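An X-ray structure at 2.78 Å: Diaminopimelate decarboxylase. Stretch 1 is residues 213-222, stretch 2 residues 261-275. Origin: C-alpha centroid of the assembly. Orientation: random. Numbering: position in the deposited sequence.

Stretch 1 (213-222) WQQVATKSLS
Stretch 2 (261-275) DAFKKFAEKEGRELQ

Residues 213-221 and 261-269 are helical and belong to two helices of one chain, each of which begins earlier in the sequence. Their axes approach to 9.3 Å with N-to-C directions 32° apart (signed crossing angle -32°), so the two run roughly in the same direction. Register is set by Thr218 CA to Ala262 CA, 5.9 Å, and Leu221 CA to Phe266 CA, 7.3 Å. Gly271 leaves helical geometry with phi/psi 76/17, and an extended segment follows, with Leu274 at -100/140.

No hydrogen bond crosses the interface, which buries 326 Å² summed over both sides; the contact is mainly apolar packing, with a few close carbon-to-oxygen approaches. The CA atoms of Thr218 and Ala262 are the closer pair in the register, and Ala262 CB lies 3.9 Å from Ala217 CB and 4.0 Å from Thr218 OG1. Both alanines point their CA-to-CB bonds toward the other stretch.

Leu221 (chi1 -75°, m; chi2 164°, t) has the largest covered area, 125 Å². Its CD1 sits 4.1 Å from Ala262 CB and 3.2 Å from Ala262 O, while its CD2 is 3.7 Å from Leu274 CD1 (Leu274 m, t). Leu221 CB meets Phe266 CD1 at 4.0 Å.

The aromatic contacts differ in geometry. Leu221 CD2 stands 4.2 Å from the Phe263 ring centroid and 12° off the ring normal, a CH-pi contact over one face. The CA-to-CB bond of Phe263 (chi1 -90°, m; chi2 75°) points sideways, but the end of its side chain comes nearer. Phe266 (chi1 -169°, t; chi2 81°) places CE1 3.2 Å from Leu221 O, obliquely.

Several polar side chains bond within their own stretch. Thr218 OG1 (chi1 -68°, m) donates to Gln214 O at 3.2 Å, and Ser220 OG (-49°, m) to Val216 O at 2.9 Å. Ser222 OG (60°, p) donates to Lys219 O at a very short 2.5 Å. Lys264 NZ and Asp261 OD1 form a 3.5 Å salt bridge.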

# COMPACT_ATOMS: atom_id res chain seq x y z
N TRP A 213 8.24 26.82 13.77
CA TRP A 213 9.51 26.11 13.77
C TRP A 213 10.44 26.61 14.86
O TRP A 213 11.23 25.83 15.41
CB TRP A 213 10.18 26.24 12.40
CG TRP A 213 9.53 25.37 11.37
CD1 TRP A 213 8.55 25.74 10.49
CD2 TRP A 213 9.80 23.99 11.12
NE1 TRP A 213 8.19 24.67 9.71
CE2 TRP A 213 8.95 23.58 10.07
CE3 TRP A 213 10.68 23.06 11.67
CZ2 TRP A 213 8.95 22.28 9.57
CZ3 TRP A 213 10.68 21.77 11.17
CH2 TRP A 213 9.82 21.39 10.14
N GLN A 214 10.36 27.90 15.20
CA GLN A 214 11.15 28.41 16.31
C GLN A 214 10.70 27.81 17.63
O GLN A 214 11.53 27.47 18.49
CB GLN A 214 11.07 29.94 16.35
CG GLN A 214 11.82 30.56 17.51
CD GLN A 214 10.89 31.18 18.53
OE1 GLN A 214 10.03 31.99 18.18
NE2 GLN A 214 11.04 30.79 19.79
N GLN A 215 9.38 27.65 17.82
CA GLN A 215 8.89 26.97 19.01
C GLN A 215 9.26 25.50 19.01
O GLN A 215 9.49 24.92 20.08
CB GLN A 215 7.38 27.14 19.13
CG GLN A 215 6.97 28.36 19.92
CD GLN A 215 5.55 28.79 19.62
OE1 GLN A 215 5.31 29.60 18.72
NE2 GLN A 215 4.60 28.25 20.38
N VAL A 216 9.31 24.87 17.84
CA VAL A 216 9.79 23.50 17.74
C VAL A 216 11.22 23.40 18.25
O VAL A 216 11.57 22.51 19.03
CB VAL A 216 9.67 22.99 16.29
CG1 VAL A 216 10.58 21.80 16.06
CG2 VAL A 216 8.22 22.63 15.97
N ALA A 217 12.07 24.34 17.82
CA ALA A 217 13.48 24.30 18.21
C ALA A 217 13.66 24.58 19.70
O ALA A 217 14.41 23.88 20.38
CB ALA A 217 14.28 25.30 17.37
N THR A 218 12.97 25.61 20.21
CA THR A 218 13.14 25.98 21.62
C THR A 218 12.78 24.82 22.54
O THR A 218 13.48 24.56 23.52
CB THR A 218 12.28 27.20 21.94
OG1 THR A 218 12.81 28.35 21.26
CG2 THR A 218 12.28 27.47 23.44
N LYS A 219 11.70 24.10 22.23
CA LYS A 219 11.25 23.02 23.11
C LYS A 219 12.22 21.84 23.07
O LYS A 219 12.53 21.26 24.11
CB LYS A 219 9.84 22.59 22.73
CG LYS A 219 9.32 21.42 23.54
CD LYS A 219 7.90 21.69 24.04
CE LYS A 219 7.63 20.95 25.34
NZ LYS A 219 7.46 21.89 26.49
N SER A 220 12.70 21.48 21.88
CA SER A 220 13.63 20.36 21.77
C SER A 220 14.98 20.69 22.39
O SER A 220 15.64 19.80 22.94
CB SER A 220 13.79 19.97 20.31
OG SER A 220 12.53 19.83 19.68
N LEU A 221 15.41 21.95 22.29
CA LEU A 221 16.70 22.34 22.86
C LEU A 221 16.70 22.25 24.38
O LEU A 221 17.76 22.07 24.99
CB LEU A 221 17.07 23.75 22.41
CG LEU A 221 17.56 23.92 20.96
CD1 LEU A 221 17.51 25.37 20.53
CD2 LEU A 221 18.96 23.36 20.79
N SER A 222 15.53 22.38 25.01
CA SER A 222 15.47 22.30 26.47
C SER A 222 15.87 20.92 26.98
O SER A 222 16.34 20.79 28.11
CB SER A 222 14.07 22.66 26.96
OG SER A 222 13.10 21.78 26.44
N ASP A 261 18.42 31.23 15.32
CA ASP A 261 18.46 32.13 16.48
C ASP A 261 18.15 31.38 17.77
O ASP A 261 18.72 31.71 18.82
CB ASP A 261 17.49 33.29 16.28
CG ASP A 261 18.00 34.32 15.28
OD1 ASP A 261 19.21 34.64 15.32
OD2 ASP A 261 17.20 34.79 14.44
N ALA A 262 17.25 30.39 17.72
CA ALA A 262 17.00 29.57 18.90
C ALA A 262 18.24 28.80 19.32
O ALA A 262 18.41 28.48 20.50
CB ALA A 262 15.83 28.62 18.64
N PHE A 263 19.12 28.48 18.36
CA PHE A 263 20.40 27.89 18.70
C PHE A 263 21.32 28.91 19.34
O PHE A 263 22.09 28.59 20.26
CB PHE A 263 21.06 27.30 17.46
CG PHE A 263 20.71 25.87 17.21
CD1 PHE A 263 19.46 25.53 16.71
CD2 PHE A 263 21.62 24.86 17.46
CE1 PHE A 263 19.13 24.21 16.48
CE2 PHE A 263 21.30 23.55 17.23
CZ PHE A 263 20.05 23.22 16.74
N LYS A 264 21.27 30.16 18.87
CA LYS A 264 22.09 31.21 19.46
C LYS A 264 21.63 31.53 20.88
O LYS A 264 22.46 31.80 21.76
CB LYS A 264 22.06 32.46 18.59
CG LYS A 264 22.67 32.29 17.21
CD LYS A 264 23.03 33.65 16.61
CE LYS A 264 23.41 33.53 15.14
NZ LYS A 264 22.24 33.18 14.29
N LYS A 265 20.32 31.52 21.12
CA LYS A 265 19.81 31.79 22.46
C LYS A 265 20.21 30.69 23.43
O LYS A 265 20.41 30.95 24.62
CB LYS A 265 18.29 31.96 22.43
CG LYS A 265 17.72 32.59 23.70
CD LYS A 265 16.20 32.75 23.63
CE LYS A 265 15.80 34.10 23.04
NZ LYS A 265 15.33 34.01 21.62
N PHE A 266 20.33 29.45 22.94
CA PHE A 266 20.80 28.36 23.79
C PHE A 266 22.26 28.57 24.17
O PHE A 266 22.64 28.41 25.34
CB PHE A 266 20.62 27.02 23.07
CG PHE A 266 20.83 25.83 23.96
CD1 PHE A 266 19.83 25.38 24.80
CD2 PHE A 266 22.04 25.15 23.95
CE1 PHE A 266 20.02 24.28 25.61
CE2 PHE A 266 22.24 24.05 24.76
CZ PHE A 266 21.23 23.61 25.60
N ALA A 267 23.10 28.95 23.20
CA ALA A 267 24.50 29.22 23.48
C ALA A 267 24.69 30.46 24.34
O ALA A 267 25.73 30.60 24.99
CB ALA A 267 25.28 29.37 22.18
N GLU A 268 23.71 31.37 24.36
CA GLU A 268 23.80 32.52 25.25
C GLU A 268 23.35 32.19 26.66
O GLU A 268 23.87 32.76 27.62
CB GLU A 268 23.00 33.69 24.68
CG GLU A 268 23.83 34.68 23.86
CD GLU A 268 23.11 35.23 22.64
OE1 GLU A 268 21.92 35.62 22.76
OE2 GLU A 268 23.73 35.30 21.56
N LYS A 269 22.38 31.28 26.81
CA LYS A 269 21.92 30.88 28.13
C LYS A 269 22.68 29.68 28.70
O LYS A 269 22.73 29.53 29.92
CB LYS A 269 20.42 30.54 28.09
CG LYS A 269 19.47 31.73 28.29
CD LYS A 269 18.98 31.81 29.73
CE LYS A 269 18.54 33.22 30.11
NZ LYS A 269 18.81 33.56 31.54
N GLU A 270 23.27 28.84 27.84
CA GLU A 270 23.96 27.64 28.30
C GLU A 270 25.45 27.62 27.97
O GLU A 270 26.18 26.81 28.56
CB GLU A 270 23.32 26.38 27.70
CG GLU A 270 21.81 26.32 27.87
CD GLU A 270 21.39 26.19 29.31
OE1 GLU A 270 20.30 26.70 29.67
OE2 GLU A 270 22.14 25.58 30.10
N GLY A 271 25.92 28.45 27.04
CA GLY A 271 27.33 28.47 26.70
C GLY A 271 27.79 27.33 25.82
O GLY A 271 28.99 27.09 25.72
N ARG A 272 26.87 26.62 25.17
CA ARG A 272 27.20 25.49 24.32
C ARG A 272 26.71 25.75 22.91
O ARG A 272 25.53 26.07 22.70
CB ARG A 272 26.58 24.20 24.87
CG ARG A 272 27.23 23.68 26.14
CD ARG A 272 26.26 22.87 26.98
NE ARG A 272 25.58 21.84 26.19
CZ ARG A 272 24.51 21.18 26.60
NH1 ARG A 272 23.98 21.43 27.79
NH2 ARG A 272 23.95 20.26 25.81
N GLU A 273 27.61 25.61 21.94
CA GLU A 273 27.28 25.80 20.53
C GLU A 273 27.02 24.43 19.91
O GLU A 273 27.94 23.62 19.77
CB GLU A 273 28.42 26.54 19.82
CG GLU A 273 28.73 27.90 20.44
CD GLU A 273 29.85 28.64 19.73
OE1 GLU A 273 30.36 28.13 18.71
OE2 GLU A 273 30.22 29.74 20.20
N LEU A 274 25.76 24.18 19.55
CA LEU A 274 25.31 22.85 19.16
C LEU A 274 25.26 22.71 17.64
O LEU A 274 24.84 23.63 16.93
CB LEU A 274 23.93 22.55 19.74
CG LEU A 274 23.78 22.48 21.26
CD1 LEU A 274 22.33 22.20 21.63
CD2 LEU A 274 24.70 21.42 21.86
N GLN A 275 25.68 21.55 17.16
CA GLN A 275 25.48 21.19 15.76
C GLN A 275 24.01 20.90 15.50
O GLN A 275 23.32 20.30 16.33
CB GLN A 275 26.33 19.97 15.40
CG GLN A 275 26.09 19.45 13.99
CD GLN A 275 27.11 19.98 13.01
OE1 GLN A 275 27.68 21.05 13.21
NE2 GLN A 275 27.33 19.24 11.92